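PDB 4MGQ: glycosyl hydrolase family 10 from Prevotella bryantii, which probably hydrolyses internal beta-1,4-xylosidic linkages in xylan, the part present here being its calcium-binding carbohydrate-binding module. Local coordinates for residues I21-P26 / F104-L109; V37-E42 / K100-E105; L51-K56 / T87-A92; D62-P67 / T77-S82. All coordinates share one frame; numbering follows the deposited sequence.

Contact 1: I21-P26 / F104-L109; sequences IHMGEP and FELGTL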
loop_
_atom_site.group_PDB
_atom_site.type_symbol
_atom_site.label_atom_id
_atom_site.label_comp_id
_atom_site.label_asym_id
_atom_site.label_seq_id
_atom_site.Cartn_x
_atom_site.Cartn_y
_atom_site.Cartn_z
ATOM N N ILE A 21 7.799 5.139 4.592
ATOM C CA ILE A 21 7.836 4.887 6.027
ATOM C C ILE A 21 9.246 4.521 6.448
ATOM O O ILE A 21 9.784 3.500 6.012
ATOM C CB ILE A 21 6.889 3.761 6.443
ATOM C CG1 ILE A 21 5.437 4.175 6.204
ATOM C CG2 ILE A 21 7.111 3.397 7.920
ATOM C CD1 ILE A 21 4.459 3.060 6.446
ATOM N N HIS A 22 9.844 5.358 7.285
ATOM C CA HIS A 22 11.056 4.942 7.966
ATOM C C HIS A 22 10.638 4.053 9.128
ATOM O O HIS A 22 10.071 4.524 10.111
ATOM C CB HIS A 22 11.883 6.110 8.473
ATOM C CG HIS A 22 13.094 5.665 9.231
ATOM N ND1 HIS A 22 14.079 4.896 8.655
ATOM C CD2 HIS A 22 13.444 5.815 10.530
ATOM C CE1 HIS A 22 15.009 4.627 9.554
ATOM N NE2 HIS A 22 14.646 5.172 10.701
ATOM N N MET A 23 10.904 2.761 9.003
ATOM C CA MET A 23 10.454 1.813 10.012
ATOM C C MET A 23 11.404 1.754 11.206
ATOM O O MET A 23 10.967 1.648 12.351
ATOM C CB MET A 23 10.294 0.428 9.388
ATOM C CG MET A 23 9.177 0.384 8.346
ATOM S SD MET A 23 8.932 -1.212 7.565
ATOM C CE MET A 23 10.449 -1.362 6.617
ATOM N N GLY A 24 12.701 1.818 10.937
ATOM C CA GLY A 24 13.688 1.648 11.997
ATOM C C GLY A 24 13.943 0.171 12.263
ATOM O O GLY A 24 13.764 -0.655 11.384
ATOM N N GLU A 25 14.366 -0.164 13.479
ATOM C CA GLU A 25 14.707 -1.550 13.812
ATOM C C GLU A 25 13.479 -2.468 13.887
ATOM O O GLU A 25 12.384 -2.018 14.240
ATOM C CB GLU A 25 15.468 -1.579 15.144
ATOM C CG GLU A 25 16.749 -0.767 15.095
ATOM C CD GLU A 25 17.482 -0.743 16.425
ATOM O OE1 GLU A 25 16.828 -0.979 17.460
ATOM O OE2 GLU A 25 18.707 -0.477 16.425
ATOM N N PRO A 26 13.660 -3.761 13.558
ATOM C CA PRO A 26 12.548 -4.713 13.647
ATOM C C PRO A 26 11.963 -4.794 15.042
ATOM O O PRO A 26 12.688 -4.681 16.039
ATOM C CB PRO A 26 13.187 -6.050 13.255
ATOM C CG PRO A 26 14.335 -5.673 12.403
ATOM C CD PRO A 26 14.857 -4.375 12.953
ATOM N N PHE A 104 -1.420 -3.648 6.531
ATOM C CA PHE A 104 -0.037 -3.942 6.165
ATOM C C PHE A 104 0.734 -4.233 7.451
ATOM O O PHE A 104 0.889 -3.360 8.302
ATOM C CB PHE A 104 0.605 -2.776 5.389
ATOM C CG PHE A 104 0.072 -2.597 3.985
ATOM C CD1 PHE A 104 -1.227 -2.147 3.765
ATOM C CD2 PHE A 104 0.886 -2.841 2.882
ATOM C CE1 PHE A 104 -1.717 -1.968 2.472
ATOM C CE2 PHE A 104 0.408 -2.651 1.573
ATOM C CZ PHE A 104 -0.894 -2.220 1.370
ATOM N N GLU A 105 1.201 -5.467 7.591
ATOM C CA GLU A 105 1.905 -5.904 8.799
ATOM C C GLU A 105 3.398 -5.691 8.639
ATOM O O GLU A 105 4.070 -6.470 7.959
ATOM C CB GLU A 105 1.604 -7.369 9.073
ATOM C CG GLU A 105 0.119 -7.649 9.226
ATOM C CD GLU A 105 -0.467 -6.903 10.401
ATOM O OE1 GLU A 105 0.032 -7.094 11.535
ATOM O OE2 GLU A 105 -1.406 -6.103 10.200
ATOM N N LEU A 106 3.917 -4.633 9.251
ATOM C CA LEU A 106 5.294 -4.229 9.026
ATOM C C LEU A 106 6.191 -4.495 10.229
ATOM O O LEU A 106 7.351 -4.097 10.224
ATOM C CB LEU A 106 5.363 -2.741 8.682
ATOM C CG LEU A 106 4.477 -2.232 7.539
ATOM C CD1 LEU A 106 4.618 -0.720 7.397
ATOM C CD2 LEU A 106 4.837 -2.920 6.240
ATOM N N GLY A 107 5.655 -5.155 11.248
ATOM C CA GLY A 107 6.331 -5.222 12.531
ATOM C C GLY A 107 7.677 -5.914 12.539
ATOM O O GLY A 107 8.577 -5.500 13.270
ATOM N N THR A 108 7.818 -6.976 11.753
ATOM C CA THR A 108 9.071 -7.729 11.752
ATOM C C THR A 108 10.099 -7.148 10.769
ATOM O O THR A 108 11.229 -7.641 10.679
ATOM C CB THR A 108 8.825 -9.217 11.425
ATOM O OG1 THR A 108 8.383 -9.353 10.072
ATOM C CG2 THR A 108 7.771 -9.812 12.363
ATOM N N LEU A 109 9.717 -6.098 10.040
ATOM C CA LEU A 109 10.617 -5.492 9.064
ATOM C C LEU A 109 11.537 -4.467 9.716
ATOM O O LEU A 109 11.226 -3.920 10.770
ATOM C CB LEU A 109 9.823 -4.822 7.936
ATOM C CG LEU A 109 8.759 -5.695 7.273
ATOM C CD1 LEU A 109 8.091 -4.887 6.150
ATOM C CD2 LEU A 109 9.339 -7.009 6.741
#
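Leu109 O is shared by two donors: Pro26 CA approaches Leu109 O to 3.3 Å in a C-H...O contact, bent to 144° at the hydrogen, and NH1 of Arg33 donates a hydrogen bond to it. The same NH1 also binds Leu106 O, while NH2 of Arg33 binds Glu25 O, and this one arginine thus joins two chain segments that make no hydrogen bond to each other directly. Against the turn backbone rests the proline ring, with Pro26 CB 3.6 Å from Thr108 O. Residues 106-109 form a type I beta turn closed by Leu109 N to Leu106 O at 3.1 Å. It follows strand 99-105 in one sheet of the jelly-roll sandwich, whereas strand 17-24 belongs to the other and ends in a classic beta bulge, Met23 and Gly24 both facing Gly111. From that bulge the thioether of Met23 reaches across, its SD 3.7 Å from Leu109 CB and 4.0 Å from Leu106 CB. A bend at chi3 (-68°) places Met23 CE 3.8 Å from Leu109 CB. Deeper in, Ile21 CD1 meets Leu106 CD1 at 3.9 Å, and Leu35 packs on both of these side chains.

Contact 2: V37-E42 / K100-E105; sequences VNPTTE and KQLRFE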
loop_
_atom_site.group_PDB
_atom_site.type_symbol
_atom_site.label_atom_id
_atom_site.label_comp_id
_atom_site.label_asym_id
_atom_site.label_seq_id
_atom_site.Cartn_x
_atom_site.Cartn_y
_atom_site.Cartn_z
ATOM N N VAL A 37 -5.140 0.946 5.112
ATOM C CA VAL A 37 -5.908 1.692 4.111
ATOM C C VAL A 37 -7.260 0.998 3.950
ATOM O O VAL A 37 -7.350 -0.230 4.049
ATOM C CB VAL A 37 -5.146 1.785 2.771
ATOM C CG1 VAL A 37 -5.048 0.428 2.101
ATOM C CG2 VAL A 37 -5.812 2.815 1.844
ATOM N N ASN A 38 -8.319 1.782 3.761
ATOM C CA ASN A 38 -9.656 1.219 3.613
ATOM C C ASN A 38 -10.155 1.341 2.176
ATOM O O ASN A 38 -10.225 2.454 1.659
ATOM C CB ASN A 38 -10.650 1.923 4.545
ATOM C CG ASN A 38 -10.537 1.470 5.996
ATOM O OD1 ASN A 38 -9.490 1.017 6.445
ATOM N ND2 ASN A 38 -11.641 1.579 6.732
ATOM N N PRO A 39 -10.505 0.209 1.540
ATOM C CA PRO A 39 -11.121 0.248 0.208
ATOM C C PRO A 39 -12.361 1.123 0.229
ATOM O O PRO A 39 -13.083 1.127 1.229
ATOM C CB PRO A 39 -11.468 -1.214 -0.067
ATOM C CG PRO A 39 -10.465 -1.981 0.749
ATOM C CD PRO A 39 -10.288 -1.174 1.997
ATOM N N THR A 40 -12.589 1.868 -0.847
ATOM C CA THR A 40 -13.704 2.825 -0.881
ATOM C C THR A 40 -15.071 2.145 -1.013
ATOM O O THR A 40 -16.106 2.773 -0.773
ATOM C CB THR A 40 -13.511 3.837 -2.023
ATOM O OG1 THR A 40 -13.305 3.139 -3.254
ATOM C CG2 THR A 40 -12.306 4.717 -1.738
ATOM N N THR A 41 -15.065 0.879 -1.420
ATOM C CA THR A 41 -16.214 -0.012 -1.326
ATOM C C THR A 41 -15.783 -1.236 -0.532
ATOM O O THR A 41 -14.709 -1.770 -0.771
ATOM C CB THR A 41 -16.728 -0.438 -2.710
ATOM O OG1 THR A 41 -17.228 0.711 -3.398
ATOM C CG2 THR A 41 -17.846 -1.479 -2.595
ATOM N N GLU A 42 -16.607 -1.664 0.422
ATOM C CA GLU A 42 -16.327 -2.869 1.196
ATOM C C GLU A 42 -16.144 -4.087 0.288
ATOM O O GLU A 42 -16.886 -4.265 -0.681
ATOM C CB GLU A 42 -17.458 -3.108 2.197
ATOM C CG GLU A 42 -17.299 -4.337 3.057
ATOM C CD GLU A 42 -18.369 -4.395 4.133
ATOM O OE1 GLU A 42 -19.508 -4.795 3.812
ATOM O OE2 GLU A 42 -18.067 -4.017 5.284
ATOM N N LYS A 100 -13.331 -4.611 5.215
ATOM C CA LYS A 100 -13.371 -3.163 5.057
ATOM C C LYS A 100 -12.007 -2.477 5.154
ATOM O O LYS A 100 -11.903 -1.279 4.899
ATOM C CB LYS A 100 -14.318 -2.552 6.090
ATOM C CG LYS A 100 -13.786 -2.575 7.491
ATOM C CD LYS A 100 -14.649 -1.732 8.438
ATOM C CE LYS A 100 -16.094 -2.208 8.442
ATOM N NZ LYS A 100 -16.221 -3.666 8.772
ATOM N N GLN A 101 -10.963 -3.231 5.510
ATOM C CA GLN A 101 -9.645 -2.645 5.743
ATOM C C GLN A 101 -8.524 -3.566 5.246
ATOM O O GLN A 101 -8.652 -4.784 5.318
ATOM C CB GLN A 101 -9.462 -2.348 7.234
ATOM C CG GLN A 101 -8.148 -1.671 7.589
ATOM C CD GLN A 101 -8.021 -1.362 9.073
ATOM O OE1 GLN A 101 -8.020 -2.260 9.907
ATOM N NE2 GLN A 101 -7.933 -0.084 9.402
ATOM N N LEU A 102 -7.449 -2.979 4.717
ATOM C CA LEU A 102 -6.219 -3.729 4.450
ATOM C C LEU A 102 -5.203 -3.386 5.522
ATOM O O LEU A 102 -4.852 -2.219 5.694
ATOM C CB LEU A 102 -5.631 -3.395 3.070
ATOM C CG LEU A 102 -6.497 -3.724 1.860
ATOM C CD1 LEU A 102 -5.709 -3.427 0.577
ATOM C CD2 LEU A 102 -6.949 -5.156 1.894
ATOM N N ARG A 103 -4.720 -4.404 6.226
ATOM C CA ARG A 103 -3.681 -4.217 7.242
ATOM C C ARG A 103 -2.320 -4.617 6.695
ATOM O O ARG A 103 -2.102 -5.792 6.426
ATOM C CB ARG A 103 -3.987 -5.054 8.494
ATOM C CG ARG A 103 -5.330 -4.701 9.168
ATOM C CD ARG A 103 -5.726 -5.709 10.250
ATOM N NE ARG A 103 -4.651 -5.892 11.228
ATOM C CZ ARG A 103 -4.569 -6.946 12.040
ATOM N NH1 ARG A 103 -5.493 -7.903 11.989
ATOM N NH2 ARG A 103 -3.554 -7.055 12.881
ATOM N N PHE A 104 -1.420 -3.648 6.531
ATOM C CA PHE A 104 -0.037 -3.942 6.165
ATOM C C PHE A 104 0.734 -4.233 7.451
ATOM O O PHE A 104 0.889 -3.360 8.302
ATOM C CB PHE A 104 0.605 -2.776 5.389
ATOM C CG PHE A 104 0.072 -2.597 3.985
ATOM C CD1 PHE A 104 -1.227 -2.147 3.765
ATOM C CD2 PHE A 104 0.886 -2.841 2.882
ATOM C CE1 PHE A 104 -1.717 -1.968 2.472
ATOM C CE2 PHE A 104 0.408 -2.651 1.573
ATOM C CZ PHE A 104 -0.894 -2.220 1.370
ATOM N N GLU A 105 1.201 -5.467 7.591
ATOM C CA GLU A 105 1.905 -5.904 8.799
ATOM C C GLU A 105 3.398 -5.691 8.639
ATOM O O GLU A 105 4.070 -6.470 7.959
ATOM C CB GLU A 105 1.604 -7.369 9.073
ATOM C CG GLU A 105 0.119 -7.649 9.226
ATOM C CD GLU A 105 -0.467 -6.903 10.401
ATOM O OE1 GLU A 105 0.032 -7.094 11.535
ATOM O OE2 GLU A 105 -1.406 -6.103 10.200
HETATM O O HOH W 1 -13.981 -0.381 3.279
HETATM O O HOH W 2 -16.264 -5.526 7.049
#
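Val37 and Leu102 form an antiparallel hydrogen-bonded pair, with Leu102 N to Val37 O at 2.8 Å and Val37 N to Leu102 O at 3.2 Å. Their side chains run alongside each other on one face of the sheet. Val37 holds CG1 between its backbone N and carbonyl carbon (chi1 68°), a placement in which Val37 CG1 touches both Leu102 CB, at 4.0 Å, and the edge of the Phe104 ring at CE1. Beyond the pair, Asn38 lays its OD1 3.2 Å from Gln101 CG, the two amide planes being turned 78° apart, and Pro39 CD abuts Lys100 O at 3.3 Å. This is where the segment leaves strand 34-37 of the jelly-roll sandwich for a loop, while strand 99-105 carries a classic beta bulge, Lys100 and Gln101 both facing Gln68. The separating backbones are bridged by a water that donates to Pro39 O (2.7 Å) and to Lys100 O (2.8 Å). Farther out, Glu42 OE2 and Lys100 NZ form a long salt bridge of 4.0 Å, and a second water donates to Glu42 OE2. Thr40 makes a backbone hydrogen bond to Leu128, and Phe104 is packed by Val65 and Met115.

Contact 3: L51-K56 / T87-A92; sequences LKLRVK and TTVAQA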
loop_
_atom_site.group_PDB
_atom_site.type_symbol
_atom_site.label_atom_id
_atom_site.label_comp_id
_atom_site.label_asym_id
_atom_site.label_seq_id
_atom_site.Cartn_x
_atom_site.Cartn_y
_atom_site.Cartn_z
ATOM N N LEU A 51 -4.574 -6.541 -5.761
ATOM C CA LEU A 51 -3.763 -5.439 -5.260
ATOM C C LEU A 51 -2.620 -5.185 -6.233
ATOM O O LEU A 51 -1.850 -6.093 -6.521
ATOM C CB LEU A 51 -3.206 -5.765 -3.864
ATOM C CG LEU A 51 -2.298 -4.709 -3.225
ATOM C CD1 LEU A 51 -3.055 -3.425 -2.896
ATOM C CD2 LEU A 51 -1.631 -5.260 -1.960
ATOM N N LYS A 52 -2.518 -3.963 -6.750
ATOM C CA LYS A 52 -1.375 -3.578 -7.574
ATOM C C LYS A 52 -0.635 -2.439 -6.918
ATOM O O LYS A 52 -1.259 -1.550 -6.334
ATOM C CB LYS A 52 -1.814 -3.142 -8.974
ATOM C CG LYS A 52 -2.487 -4.208 -9.787
ATOM C CD LYS A 52 -2.753 -3.657 -11.197
ATOM C CE LYS A 52 -3.490 -4.648 -12.053
ATOM N NZ LYS A 52 -3.777 -4.053 -13.401
ATOM N N LEU A 53 0.687 -2.430 -7.052
ATOM C CA LEU A 53 1.486 -1.307 -6.576
ATOM C C LEU A 53 2.916 -1.466 -7.063
ATOM O O LEU A 53 3.256 -2.490 -7.659
ATOM C CB LEU A 53 1.430 -1.221 -5.043
ATOM C CG LEU A 53 2.053 -2.368 -4.235
ATOM C CD1 LEU A 53 3.055 -1.799 -3.229
ATOM C CD2 LEU A 53 1.010 -3.227 -3.541
ATOM N N ARG A 54 3.745 -0.448 -6.852
ATOM C CA ARG A 54 5.185 -0.675 -6.920
ATOM C C ARG A 54 5.750 -0.456 -5.528
ATOM O O ARG A 54 5.234 0.355 -4.756
ATOM C CB ARG A 54 5.882 0.219 -7.959
ATOM C CG ARG A 54 5.733 1.715 -7.773
ATOM C CD ARG A 54 6.538 2.484 -8.849
ATOM N NE ARG A 54 6.456 3.912 -8.591
ATOM C CZ ARG A 54 7.499 4.734 -8.546
ATOM N NH1 ARG A 54 8.722 4.280 -8.794
ATOM N NH2 ARG A 54 7.314 6.015 -8.273
ATOM N N VAL A 55 6.813 -1.189 -5.212
ATOM C CA VAL A 55 7.362 -1.162 -3.868
ATOM C C VAL A 55 8.886 -1.228 -3.927
ATOM O O VAL A 55 9.454 -1.794 -4.867
ATOM C CB VAL A 55 6.805 -2.330 -3.020
ATOM C CG1 VAL A 55 7.248 -3.679 -3.596
ATOM C CG2 VAL A 55 7.218 -2.178 -1.557
ATOM N N LYS A 56 9.527 -0.642 -2.927
ATOM C CA LYS A 56 10.976 -0.664 -2.772
ATOM C C LYS A 56 11.251 -0.730 -1.271
ATOM O O LYS A 56 10.579 -0.067 -0.488
ATOM C CB LYS A 56 11.598 0.584 -3.427
ATOM C CG LYS A 56 13.092 0.813 -3.185
ATOM C CD LYS A 56 13.484 2.221 -3.654
ATOM C CE LYS A 56 14.892 2.598 -3.206
ATOM N NZ LYS A 56 15.927 1.813 -3.952
ATOM N N THR A 87 9.982 -2.627 -7.821
ATOM C CA THR A 87 9.358 -3.683 -8.613
ATOM C C THR A 87 7.853 -3.522 -8.575
ATOM O O THR A 87 7.317 -2.935 -7.635
ATOM C CB THR A 87 9.685 -5.096 -8.105
ATOM O OG1 THR A 87 9.196 -5.253 -6.767
ATOM C CG2 THR A 87 11.185 -5.359 -8.142
ATOM N N THR A 88 7.177 -4.077 -9.579
ATOM C CA THR A 88 5.719 -4.028 -9.620
ATOM C C THR A 88 5.110 -5.272 -9.005
ATOM O O THR A 88 5.648 -6.375 -9.114
ATOM C CB THR A 88 5.194 -3.876 -11.044
ATOM O OG1 THR A 88 5.617 -5.001 -11.818
ATOM C CG2 THR A 88 5.720 -2.596 -11.656
ATOM N N VAL A 89 3.977 -5.065 -8.350
ATOM C CA VAL A 89 3.263 -6.086 -7.616
ATOM C C VAL A 89 1.868 -6.214 -8.195
ATOM O O VAL A 89 1.228 -5.200 -8.482
ATOM C CB VAL A 89 3.156 -5.721 -6.111
ATOM C CG1 VAL A 89 2.109 -6.585 -5.394
ATOM C CG2 VAL A 89 4.523 -5.791 -5.442
ATOM N N ALA A 90 1.408 -7.447 -8.377
ATOM C CA ALA A 90 0.007 -7.694 -8.688
ATOM C C ALA A 90 -0.402 -8.997 -8.025
ATOM O O ALA A 90 0.044 -10.074 -8.431
ATOM C CB ALA A 90 -0.229 -7.753 -10.198
ATOM N N GLN A 91 -1.227 -8.899 -6.989
ATOM C CA GLN A 91 -1.623 -10.084 -6.234
ATOM C C GLN A 91 -3.132 -10.142 -6.072
ATOM O O GLN A 91 -3.732 -9.246 -5.485
ATOM C CB GLN A 91 -0.960 -10.111 -4.850
ATOM C CG GLN A 91 0.554 -10.280 -4.861
ATOM C CD GLN A 91 0.996 -11.631 -5.404
ATOM O OE1 GLN A 91 0.257 -12.617 -5.350
ATOM N NE2 GLN A 91 2.211 -11.676 -5.942
ATOM N N ALA A 92 -3.727 -11.217 -6.575
ATOM C CA ALA A 92 -5.164 -11.416 -6.471
ATOM C C ALA A 92 -5.496 -12.299 -5.278
ATOM O O ALA A 92 -4.697 -13.150 -4.878
ATOM C CB ALA A 92 -5.706 -12.028 -7.744
HETATM O O HOH W 3 10.838 -4.244 -4.873
#
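Leu53 turns CG into the position flanked by both backbone neighbours of its CA (chi1 65°), and Val89 carries CG1 anti to its own N (chi1 165°); the two residues are a cross-strand pair, and their side chains therefore leave the sheet on the same face. Leu53 CD2 lies 4.0 Å from Val89 CG1; the leucine's chi2 of 127° falls away from a staggered value, suggesting some strain in this packed position. The other branch of the valine, Val89 CG2, meets Val55 CG1 at 3.9 Å. These residues lie on the face of Leu51 and Gln91, turned to the opposite sheet of the jelly roll, where Phe80 packs on Leu53, Val55 and Val89. Strand 87-94, outermost in its sheet, is held to strand 48-57 by three antiparallel hydrogen-bonded pairs, Leu51-Gln91, Leu53-Val89 and Val55-Thr87, which supply six backbone bonds. Between them, C-H...O contacts bring Lys52 CA to Val89 O and Arg54 CA to Thr87 O, each at 3.2 Å. A water at the Val55-Thr87 end sits 2.8 Å from Val55 O and 2.7 Å from Thr87 OG1. On the other face, Arg54 keeps CB 3.5 Å from Thr87 O while its extended chain leads away, NH2 hydrogen-bonding Asp116, NE and NH1 forming salt bridges to Asp117 and Asp156, and Trp86 adding a cation-pi contact. Asp116 is a calcium ligand, and the Arg54 side chain lies about 5 Å from the ion: the arginine is a second-shell residue, consistent with its holding this ligand in place and probably offsetting part of the negative charge there.

Contact 4: D62-P67 / T77-S82; sequences DVTVWP and TPSFKS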
loop_
_atom_site.group_PDB
_atom_site.type_symbol
_atom_site.label_atom_id
_atom_site.label_comp_id
_atom_site.label_asym_id
_atom_site.label_seq_id
_atom_site.Cartn_x
_atom_site.Cartn_y
_atom_site.Cartn_z
ATOM N N ASP A 62 9.376 -10.123 2.633
ATOM C CA ASP A 62 7.954 -10.358 2.407
ATOM C C ASP A 62 7.171 -9.222 3.044
ATOM O O ASP A 62 7.455 -8.823 4.174
ATOM C CB ASP A 62 7.493 -11.683 3.026
ATOM C CG ASP A 62 8.001 -12.897 2.280
ATOM O OD1 ASP A 62 8.594 -12.743 1.195
ATOM O OD2 ASP A 62 7.775 -14.019 2.779
ATOM N N VAL A 63 6.186 -8.692 2.331
ATOM C CA VAL A 63 5.312 -7.700 2.934
ATOM C C VAL A 63 3.945 -8.343 3.128
ATOM O O VAL A 63 3.254 -8.695 2.164
ATOM C CB VAL A 63 5.188 -6.417 2.084
ATOM C CG1 VAL A 63 4.240 -5.445 2.767
ATOM C CG2 VAL A 63 6.567 -5.766 1.902
ATOM N N THR A 64 3.575 -8.525 4.389
ATOM C CA THR A 64 2.331 -9.199 4.737
ATOM C C THR A 64 1.148 -8.231 4.752
ATOM O O THR A 64 1.233 -7.149 5.342
ATOM C CB THR A 64 2.465 -9.871 6.115
ATOM O OG1 THR A 64 3.519 -10.833 6.052
ATOM C CG2 THR A 64 1.184 -10.573 6.509
ATOM N N VAL A 65 0.067 -8.626 4.083
ATOM C CA VAL A 65 -1.174 -7.849 4.075
ATOM C C VAL A 65 -2.343 -8.726 4.508
ATOM O O VAL A 65 -2.621 -9.740 3.875
ATOM C CB VAL A 65 -1.489 -7.258 2.681
ATOM C CG1 VAL A 65 -2.755 -6.418 2.746
ATOM C CG2 VAL A 65 -0.321 -6.401 2.159
ATOM N N TRP A 66 -3.015 -8.351 5.595
ATOM C CA TRP A 66 -4.207 -9.073 6.046
ATOM C C TRP A 66 -5.443 -8.207 5.854
ATOM O O TRP A 66 -5.568 -7.169 6.506
ATOM C CB TRP A 66 -4.118 -9.465 7.528
ATOM C CG TRP A 66 -2.991 -10.379 7.897
ATOM C CD1 TRP A 66 -2.391 -11.326 7.110
ATOM C CD2 TRP A 66 -2.334 -10.431 9.163
ATOM N NE1 TRP A 66 -1.388 -11.959 7.822
ATOM C CE2 TRP A 66 -1.337 -11.422 9.082
ATOM C CE3 TRP A 66 -2.492 -9.724 10.362
ATOM C CZ2 TRP A 66 -0.504 -11.732 10.159
ATOM C CZ3 TRP A 66 -1.669 -10.032 11.428
ATOM C CH2 TRP A 66 -0.678 -11.022 11.317
ATOM N N PRO A 67 -6.359 -8.631 4.972
ATOM C CA PRO A 67 -7.662 -7.956 4.888
ATOM C C PRO A 67 -8.448 -8.159 6.181
ATOM O O PRO A 67 -8.316 -9.206 6.805
ATOM C CB PRO A 67 -8.354 -8.656 3.719
ATOM C CG PRO A 67 -7.217 -9.257 2.903
ATOM C CD PRO A 67 -6.227 -9.695 3.966
ATOM N N THR A 77 -4.420 -13.883 0.772
ATOM C CA THR A 77 -4.210 -12.459 0.926
ATOM C C THR A 77 -3.456 -11.901 -0.270
ATOM O O THR A 77 -2.910 -12.667 -1.066
ATOM C CB THR A 77 -3.392 -12.147 2.188
ATOM O OG1 THR A 77 -2.069 -12.657 2.012
ATOM C CG2 THR A 77 -4.026 -12.746 3.443
ATOM N N PRO A 78 -3.407 -10.563 -0.391
ATOM C CA PRO A 78 -2.553 -9.967 -1.418
ATOM C C PRO A 78 -1.131 -9.705 -0.922
ATOM O O PRO A 78 -0.489 -8.771 -1.390
ATOM C CB PRO A 78 -3.264 -8.657 -1.739
ATOM C CG PRO A 78 -3.898 -8.257 -0.419
ATOM C CD PRO A 78 -4.286 -9.565 0.254
ATOM N N SER A 79 -0.651 -10.520 0.014
ATOM C CA SER A 79 0.713 -10.362 0.516
ATOM C C SER A 79 1.688 -10.463 -0.653
ATOM O O SER A 79 1.436 -11.188 -1.624
ATOM C CB SER A 79 1.029 -11.417 1.570
ATOM O OG SER A 79 0.226 -11.222 2.718
ATOM N N PHE A 80 2.793 -9.735 -0.569
ATOM C CA PHE A 80 3.700 -9.663 -1.704
ATOM C C PHE A 80 5.141 -9.593 -1.240
ATOM O O PHE A 80 5.431 -9.703 -0.044
ATOM C CB PHE A 80 3.356 -8.456 -2.591
ATOM C CG PHE A 80 3.348 -7.137 -1.864
ATOM C CD1 PHE A 80 2.216 -6.705 -1.188
ATOM C CD2 PHE A 80 4.468 -6.316 -1.874
ATOM C CE1 PHE A 80 2.202 -5.496 -0.524
ATOM C CE2 PHE A 80 4.463 -5.092 -1.215
ATOM C CZ PHE A 80 3.318 -4.681 -0.541
ATOM N N LYS A 81 6.048 -9.420 -2.194
ATOM C CA LYS A 81 7.467 -9.359 -1.875
ATOM C C LYS A 81 8.065 -8.049 -2.363
ATOM O O LYS A 81 7.574 -7.444 -3.315
ATOM C CB LYS A 81 8.210 -10.549 -2.491
ATOM C CG LYS A 81 7.749 -11.906 -1.962
ATOM C CD LYS A 81 8.565 -13.034 -2.561
ATOM C CE LYS A 81 8.122 -14.386 -2.017
ATOM N NZ LYS A 81 8.633 -14.621 -0.637
ATOM N N SER A 82 9.132 -7.616 -1.706
ATOM C CA SER A 82 9.818 -6.393 -2.094
ATOM C C SER A 82 11.314 -6.657 -2.177
ATOM O O SER A 82 11.826 -7.571 -1.532
ATOM C CB SER A 82 9.525 -5.267 -1.109
ATOM O OG SER A 82 10.165 -4.060 -1.492
#
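Val63 CB sits over one face of the Phe80 ring, offset toward the rim, 3.8 Å from the ring centroid and 20° off the normal, in a CH-pi contact. In Phe80, chi1 of 56° places CG over the backbone, flanked by N and C; Val63 CG1 comes to 3.5 Å from Phe80 CZ, while Val65 CG2 meets Phe80 CE1 at 3.8 Å. On the reverse side of the strand pair, the Lys81 chain is extended until chi4, where a turn (-77°) brings NZ to 2.6 Å from Asp62 OD1, a salt bridge received on the syn side, somewhat out of the carboxylate plane. Phe80 and Val63 are an antiparallel hydrogen-bonded pair. Past it, a side chain takes over the role of the backbone: Ser79 OG accepts a nearly straight hydrogen bond from Val65 N at 2.9 Å, and Thr77 OG1 is hydrogen-bonded to Ser79 OG at 2.8 Å. Pro67 and Pro78 meet tip to tip, Pro67 CG being 4.0 Å from Pro78 CD. Strands 61-69 and 80-82 form a beta hairpin with 80-82 outermost in its sheet; strand 99-105 flanks 61-69, and from the opposite sheet Leu51 and Phe93 pack on Pro78, while Thr57 hydrogen-bonds Ser82 OG.

Overall arrangement
Contacts 2 and 4 belong to one sheet of the sandwich and contact 3 to the other, whereas contact 1 spans the two where the strands give way to turns. Strand 99-105 serves contacts 1 and 2 and borders strand 61-69 of contact 4, pairing with it through Glu105 N-Thr64 O and Arg103 O-Trp66 N. Contacts 3 and 4, centres about 10 Å apart, meet face to face in the core, their apolar sides packed together and their charged ones turned outward: Asp62-Lys81 in a local pair, Arg54 committed to the calcium region. Contact 1 relies on apolar packing and an outside arginine, contact 2 on a brief backbone pairing continued by water near the surface.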